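Local coordinates for protein halorhodopsin (Halobacterium salinarum, PDB 2JAF) that probably works as a light-driven chloride pump of the membrane, carrying a covalently bound retinal inside a bundle of helices, at residues L237-F240 against A241-F245. The protein carries 2 engineered substitutions. Sequence-based numbering, arbitrary orientation.
Sequences LDVF and AKYVF. With RET (retinal), chain G.
The Tyr-243 ring turns one face to the backbone oxygen of Asp-238, which stands 4.2 Å above the plane over the ring centre, while Val-239 CG2 lies 4.2 Å from ring atom CE2. The Phe-240 ring has Val-244 alongside, its CD1 3.8 Å from Val-244 CG2. Both contacts join neighbouring turns of helix 227-255, which carries the retinal Schiff base of this bacteriorhodopsin-like seven-helix fold and widens here into a pi-type turn, a pi-bulge. The bonding frame shifts accordingly: Ala-241 N and Lys-242 N reach four residues back, to the carbonyls of Leu-237 and Asp-238, whereas Val-244 N and Phe-245 N reach five back, to Val-239 O (2.9 Å) and Phe-240 O. The Val-244 bond is nearly straight at 169°; that of Phe-245 is bent to 136°. Tyr-243 OH is hydrogen-bonded to Ser-73 on helix 58-82, so a phenylalanine here would probably keep the ring over the carbonyl but leave that serine without this partner. On the retinal side, Asp-238 and Lys-242 run side by side, and Asp-238 OD1 forms a long salt bridge of 3.6 Å with Lys-242 NZ. Hydrogen bonds from Tyr-77 to OD2 and Tyr-210 to OD1 hold the carboxylate in place, and its charge would probably help stabilise a protonated Schiff base. The Lys-242 chain is extended until its last torsion, where chi4 of 65° bends NZ round to retinal C15, covalently bound at 1.3 Å; Asp-238 OD1 lies 3.5 Å from the next polyene carbon, C14.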
loop_
_atom_site.group_PDB
_atom_site.type_symbol
_atom_site.label_atom_id
_atom_site.label_comp_id
_atom_site.label_asym_id
_atom_site.label_seq_id
_atom_site.Cartn_x
_atom_site.Cartn_y
_atom_site.Cartn_z
ATOM N N LEU A 237 5.494 -8.818 23.118
ATOM C CA LEU A 237 4.141 -8.621 22.602
ATOM C C LEU A 237 3.994 -9.355 21.272
ATOM O O LEU A 237 2.974 -10.004 21.019
ATOM C CB LEU A 237 3.841 -7.129 22.422
ATOM C CG LEU A 237 3.571 -6.376 23.729
ATOM C CD1 LEU A 237 3.452 -4.892 23.443
ATOM C CD2 LEU A 237 2.262 -6.906 24.369
ATOM N N ASP A 238 5.015 -9.254 20.423
ATOM C CA ASP A 238 4.996 -9.926 19.123
ATOM C C ASP A 238 4.855 -11.442 19.279
ATOM O O ASP A 238 4.152 -12.088 18.496
ATOM C CB ASP A 238 6.283 -9.636 18.345
ATOM C CG ASP A 238 6.237 -8.327 17.573
ATOM O OD1 ASP A 238 5.213 -7.612 17.615
ATOM O OD2 ASP A 238 7.247 -8.015 16.906
ATOM N N VAL A 239 5.522 -12.008 20.281
ATOM C CA VAL A 239 5.452 -13.450 20.490
ATOM C C VAL A 239 4.009 -13.894 20.677
ATOM O O VAL A 239 3.574 -14.873 20.080
ATOM C CB VAL A 239 6.286 -13.896 21.721
ATOM C CG1 VAL A 239 5.986 -15.358 22.047
ATOM C CG2 VAL A 239 7.777 -13.729 21.435
ATOM N N PHE A 240 3.258 -13.153 21.484
ATOM C CA PHE A 240 1.864 -13.504 21.735
ATOM C C PHE A 240 0.881 -13.002 20.679
ATOM O O PHE A 240 -0.003 -13.747 20.245
ATOM C CB PHE A 240 1.452 -13.001 23.126
ATOM C CG PHE A 240 2.130 -13.738 24.249
ATOM C CD1 PHE A 240 1.691 -15.004 24.629
ATOM C CD2 PHE A 240 3.262 -13.210 24.862
ATOM C CE1 PHE A 240 2.377 -15.736 25.596
ATOM C CE2 PHE A 240 3.959 -13.936 25.831
ATOM C CZ PHE A 240 3.515 -15.202 26.198
ATOM N N ALA A 241 1.034 -11.753 20.249
ATOM C CA ALA A 241 0.111 -11.199 19.263
ATOM C C ALA A 241 0.263 -11.815 17.879
ATOM O O ALA A 241 -0.657 -11.747 17.061
ATOM C CB ALA A 241 0.268 -9.681 19.184
ATOM N N LYS A 242 1.424 -12.402 17.606
ATOM C CA LYS A 242 1.651 -13.032 16.304
ATOM C C LYS A 242 1.786 -14.552 16.325
ATOM O O LYS A 242 0.950 -15.267 15.769
ATOM C CB LYS A 242 2.908 -12.472 15.630
ATOM C CG LYS A 242 2.765 -11.080 15.061
ATOM C CD LYS A 242 4.072 -10.667 14.394
ATOM C CE LYS A 242 3.948 -9.374 13.612
ATOM N NZ LYS A 242 3.653 -8.231 14.463
ATOM N N TYR A 243 2.848 -15.043 16.955
ATOM C CA TYR A 243 3.099 -16.476 16.958
ATOM C C TYR A 243 2.063 -17.290 17.719
ATOM O O TYR A 243 1.483 -18.218 17.152
ATOM C CB TYR A 243 4.514 -16.776 17.480
ATOM C CG TYR A 243 5.584 -15.835 16.946
ATOM C CD1 TYR A 243 5.502 -15.305 15.658
ATOM C CD2 TYR A 243 6.644 -15.430 17.759
ATOM C CE1 TYR A 243 6.442 -14.373 15.194
ATOM C CE2 TYR A 243 7.589 -14.506 17.308
ATOM C CZ TYR A 243 7.477 -13.977 16.030
ATOM O OH TYR A 243 8.361 -13.008 15.617
ATOM N N VAL A 244 1.823 -16.955 18.987
ATOM C CA VAL A 244 0.843 -17.696 19.776
ATOM C C VAL A 244 -0.542 -17.501 19.178
ATOM O O VAL A 244 -1.307 -18.461 19.033
ATOM C CB VAL A 244 0.856 -17.254 21.273
ATOM C CG1 VAL A 244 -0.299 -17.911 22.033
ATOM C CG2 VAL A 244 2.172 -17.668 21.918
ATOM N N PHE A 245 -0.855 -16.264 18.800
ATOM C CA PHE A 245 -2.143 -15.952 18.197
ATOM C C PHE A 245 -2.375 -16.814 16.960
ATOM O O PHE A 245 -3.443 -17.415 16.800
ATOM C CB PHE A 245 -2.196 -14.466 17.815
ATOM C CG PHE A 245 -3.396 -14.088 16.992
ATOM C CD1 PHE A 245 -3.377 -14.217 15.605
ATOM C CD2 PHE A 245 -4.548 -13.607 17.601
ATOM C CE1 PHE A 245 -4.491 -13.870 14.838
ATOM C CE2 PHE A 245 -5.664 -13.257 16.843
ATOM C CZ PHE A 245 -5.635 -13.389 15.461
HETATM C C1 RET G . 1.563 2.865 18.110
HETATM C C2 RET G . 1.802 4.377 18.581
HETATM C C3 RET G . 0.659 5.380 18.288
HETATM C C4 RET G . -0.694 4.914 18.997
HETATM C C5 RET G . -1.102 3.411 18.727
HETATM C C6 RET G . -0.023 2.380 18.300
HETATM C C7 RET G . -0.487 0.993 17.956
HETATM C C8 RET G . 0.156 -0.091 17.441
HETATM C C9 RET G . -0.385 -1.422 17.395
HETATM C C10 RET G . 0.583 -2.312 16.924
HETATM C C11 RET G . 0.385 -3.669 16.788
HETATM C C12 RET G . 1.445 -4.486 16.364
HETATM C C13 RET G . 1.306 -5.913 16.117
HETATM C C14 RET G . 2.514 -6.502 15.641
HETATM C C15 RET G . 2.629 -7.773 15.129
HETATM C C16 RET G . 1.992 2.870 16.598
HETATM C C17 RET G . 2.586 1.973 18.987
HETATM C C18 RET G . -2.573 3.085 18.936
HETATM C C19 RET G . -1.856 -1.786 17.997
HETATM C C20 RET G . 0.001 -6.684 16.389
#